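Local coordinates for protein prolyl oligopeptidase (Novosphingobium capsulatum, PDB 1YR2) that probably hydrolyses oligopeptides on the carboxyl side of proline, and of alanine to some extent, as a serine peptidase of the S9A family, at residues S426-P431 against T503-A508. Residues are numbered along the deposited sequence; the frame is centred on the assembly and turned at random.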
ATOM      1  N   SER A 426      -8.917   6.167   1.952  1.00 10.53           N
ATOM      2  CA  SER A 426      -7.777   6.687   2.699  1.00 10.51           C
ATOM      3  C   SER A 426      -7.036   7.731   1.873  1.00 10.04           C
ATOM      4  O   SER A 426      -7.207   7.818   0.628  1.00 10.31           O
ATOM      5  CB  SER A 426      -6.864   5.552   3.110  1.00 11.96           C
ATOM      6  OG  SER A 426      -6.036   5.201   2.017  1.00 13.68           O
ATOM      7  N   SER A 427      -6.246   8.560   2.529  1.00  8.96           N
ATOM      8  CA  SER A 427      -5.428   9.510   1.809  1.00  8.44           C
ATOM      9  C   SER A 427      -4.337  10.035   2.723  1.00  8.64           C
ATOM     10  O   SER A 427      -4.236   9.598   3.834  1.00  8.18           O
ATOM     11  CB  SER A 427      -6.271  10.685   1.262  1.00  9.95           C
ATOM     12  OG  SER A 427      -5.552  11.349   0.225  1.00  9.60           O
ATOM     13  N   PHE A 428      -3.524  10.979   2.249  1.00  8.52           N
ATOM     14  CA  PHE A 428      -2.391  11.461   3.038  1.00  8.25           C
ATOM     15  C   PHE A 428      -2.832  12.078   4.361  1.00  8.91           C
ATOM     16  O   PHE A 428      -2.073  12.062   5.324  1.00 10.12           O
ATOM     17  CB  PHE A 428      -1.541  12.435   2.235  1.00  8.52           C
ATOM     18  CG  PHE A 428      -1.020  11.866   0.978  1.00  7.78           C
ATOM     19  CD1 PHE A 428      -0.015  10.929   1.005  1.00  8.88           C
ATOM     20  CD2 PHE A 428      -1.592  12.212  -0.259  1.00 10.45           C
ATOM     21  CE1 PHE A 428       0.466  10.359  -0.154  1.00 10.69           C
ATOM     22  CE2 PHE A 428      -1.070  11.682  -1.456  1.00 10.57           C
ATOM     23  CZ  PHE A 428      -0.054  10.729  -1.388  1.00  9.28           C
ATOM     24  N   THR A 429      -4.070  12.576   4.442  1.00  9.66           N
ATOM     25  CA  THR A 429      -4.566  13.128   5.707  1.00 10.72           C
ATOM     26  C   THR A 429      -5.796  12.430   6.196  1.00  9.66           C
ATOM     27  O   THR A 429      -6.536  12.964   7.041  1.00  9.94           O
ATOM     28  CB  THR A 429      -4.889  14.608   5.549  1.00 12.36           C
ATOM     29  OG1 THR A 429      -5.774  14.761   4.418  1.00 18.10           O
ATOM     30  CG2 THR A 429      -3.597  15.358   5.188  1.00 14.92           C
ATOM     31  N   GLN A 430      -5.997  11.216   5.729  1.00  9.03           N
ATOM     32  CA  GLN A 430      -7.154  10.405   6.129  1.00  7.91           C
ATOM     33  C   GLN A 430      -6.745   8.966   6.329  1.00  8.14           C
ATOM     34  O   GLN A 430      -6.624   8.193   5.368  1.00  7.79           O
ATOM     35  CB  GLN A 430      -8.260  10.548   5.093  1.00  8.75           C
ATOM     36  CG  GLN A 430      -9.510   9.716   5.338  1.00 10.06           C
ATOM     37  CD  GLN A 430     -10.179  10.111   6.607  1.00 12.57           C
ATOM     38  OE1 GLN A 430     -10.897  11.105   6.634  1.00 12.80           O
ATOM     39  NE2 GLN A 430      -9.939   9.351   7.673  1.00 10.97           N
ATOM     40  N   PRO A 431      -6.516   8.547   7.570  1.00  8.96           N
ATOM     41  CA  PRO A 431      -6.357   7.122   7.817  1.00  9.65           C
ATOM     42  C   PRO A 431      -7.580   6.352   7.322  1.00  9.41           C
ATOM     43  O   PRO A 431      -8.689   6.889   7.356  1.00  9.76           O
ATOM     44  CB  PRO A 431      -6.218   7.043   9.344  1.00 10.80           C
ATOM     45  CG  PRO A 431      -5.853   8.430   9.772  1.00  8.06           C
ATOM     46  CD  PRO A 431      -6.491   9.346   8.803  1.00 10.00           C
ATOM     47  N   THR A 503       0.093   5.767  -5.239  1.00 12.92           N
ATOM     48  CA  THR A 503      -1.243   6.297  -5.041  1.00 13.05           C
ATOM     49  C   THR A 503      -1.397   6.728  -3.591  1.00 12.52           C
ATOM     50  O   THR A 503      -0.607   6.323  -2.784  1.00 12.56           O
ATOM     51  CB  THR A 503      -2.309   5.238  -5.357  1.00 14.72           C
ATOM     52  OG1 THR A 503      -2.013   4.016  -4.681  1.00 12.96           O
ATOM     53  CG2 THR A 503      -2.236   4.844  -6.797  1.00 13.84           C
ATOM     54  N   PRO A 504      -2.361   7.590  -3.271  1.00 10.54           N
ATOM     55  CA  PRO A 504      -2.436   8.110  -1.904  1.00 11.66           C
ATOM     56  C   PRO A 504      -2.586   7.023  -0.820  1.00 10.67           C
ATOM     57  O   PRO A 504      -3.282   6.049  -0.997  1.00 11.97           O
ATOM     58  CB  PRO A 504      -3.681   9.017  -1.932  1.00 10.18           C
ATOM     59  CG  PRO A 504      -3.788   9.459  -3.372  1.00 11.32           C
ATOM     60  CD  PRO A 504      -3.404   8.199  -4.139  1.00 12.20           C
ATOM     61  N   TRP A 505      -1.957   7.262   0.316  1.00 12.10           N
ATOM     62  CA  TRP A 505      -2.104   6.436   1.498  1.00 11.33           C
ATOM     63  C   TRP A 505      -1.832   7.308   2.722  1.00 10.22           C
ATOM     64  O   TRP A 505      -1.280   8.396   2.589  1.00 10.90           O
ATOM     65  CB  TRP A 505      -1.161   5.236   1.448  1.00 10.93           C
ATOM     66  CG  TRP A 505       0.259   5.471   1.863  1.00 13.60           C
ATOM     67  CD1 TRP A 505       0.817   5.144   3.061  1.00 16.58           C
ATOM     68  CD2 TRP A 505       1.299   6.066   1.088  1.00 15.54           C
ATOM     69  NE1 TRP A 505       2.143   5.527   3.091  1.00 18.66           N
ATOM     70  CE2 TRP A 505       2.456   6.099   1.883  1.00 17.14           C
ATOM     71  CE3 TRP A 505       1.360   6.613  -0.198  1.00 13.97           C
ATOM     72  CZ2 TRP A 505       3.662   6.610   1.430  1.00 18.69           C
ATOM     73  CZ3 TRP A 505       2.578   7.118  -0.663  1.00 17.55           C
ATOM     74  CH2 TRP A 505       3.712   7.114   0.162  1.00 16.85           C
ATOM     75  N   PHE A 506      -2.164   6.797   3.884  1.00  9.47           N
ATOM     76  CA  PHE A 506      -1.935   7.538   5.115  1.00  9.64           C
ATOM     77  C   PHE A 506      -0.633   7.105   5.742  1.00 11.26           C
ATOM     78  O   PHE A 506      -0.475   5.940   6.102  1.00 10.71           O
ATOM     79  CB  PHE A 506      -3.113   7.399   6.131  1.00  8.48           C
ATOM     80  CG  PHE A 506      -2.842   8.147   7.396  1.00  6.71           C
ATOM     81  CD1 PHE A 506      -2.951   9.491   7.415  1.00  9.23           C
ATOM     82  CD2 PHE A 506      -2.368   7.493   8.522  1.00  8.42           C
ATOM     83  CE1 PHE A 506      -2.618  10.253   8.563  1.00  9.88           C
ATOM     84  CE2 PHE A 506      -2.044   8.215   9.680  1.00 10.07           C
ATOM     85  CZ  PHE A 506      -2.169   9.603   9.689  1.00 11.54           C
ATOM     86  N   SER A 507       0.294   8.051   5.889  1.00 11.99           N
ATOM     87  CA  SER A 507       1.562   7.867   6.548  1.00 12.86           C
ATOM     88  C   SER A 507       1.580   8.744   7.793  1.00 12.75           C
ATOM     89  O   SER A 507       1.478   9.969   7.672  1.00 13.21           O
ATOM     90  CB  SER A 507       2.697   8.367   5.621  1.00 12.54           C
ATOM     91  OG  SER A 507       3.916   8.471   6.315  1.00 15.91           O
ATOM     92  N   ALA A 508       1.747   8.131   8.943  1.00 12.24           N
ATOM     93  CA  ALA A 508       1.876   8.871  10.189  1.00 13.46           C
ATOM     94  C   ALA A 508       3.116   9.791  10.173  1.00 13.41           C
ATOM     95  O   ALA A 508       3.084  10.904  10.694  1.00 14.84           O
ATOM     96  CB  ALA A 508       1.920   7.918  11.365  1.00 14.00           C
TER
HETATM   97  O   HOH W   1      -3.732   4.278   3.761  1.00 19.26           O
HETATM   98  O   HOH W   2       0.389  10.865   5.271  1.00 18.06           O
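A type I turn from S427 to Q430, closed by mutual backbone hydrogen bonds between S427 and Q430, lies against 503-508, extended as far as S507, with the CA atoms of F428 and F506 4.5 Å apart. Two waters bridge the segments: one joins S426 OG to F506 N, the other donates to F428 O and accepts from S507 N. F428 sits at a corner of the turn, where a large flat side chain can reach across. With CG anti to its carbonyl carbon (chi1 -58°), its ring crosses P504 obliquely, CZ coming 3.6 Å from P504 CA, and turns an edge toward the face of the W505 six-membered ring in an offset edge-to-face pair, planes at 62°. The F428 CA-H also points at W505 O, 3.3 Å from CA. P504 suits its place as a compact apolar surface, its CB against F428 CE2 at 3.8 Å. F506 holds CG anti to its backbone N (chi1 179°), which lays its ring alongside P431; P431 CG stands 3.6 Å from the ring centroid, almost exactly on the normal, a CH-pi contact suited to proline, whose compact, puckered ring has few ways to turn aside. S427 O lies at the edge of the F506 ring, near its plane. An alanine in place of F506 would remove the ring face under P431 CG and would probably loosen the packing of 503-508 against the turn. The contact joins the last blade of the beta-propeller, at the hairpin between strands 421-427 and 433-438, to the alpha/beta-hydrolase domain just before helix 508-514, whose N-cap is S507. F428 continues onto F477 and V479 of strand 473-481 and V461 of strand 459-467, while M511 of the helix touches F506.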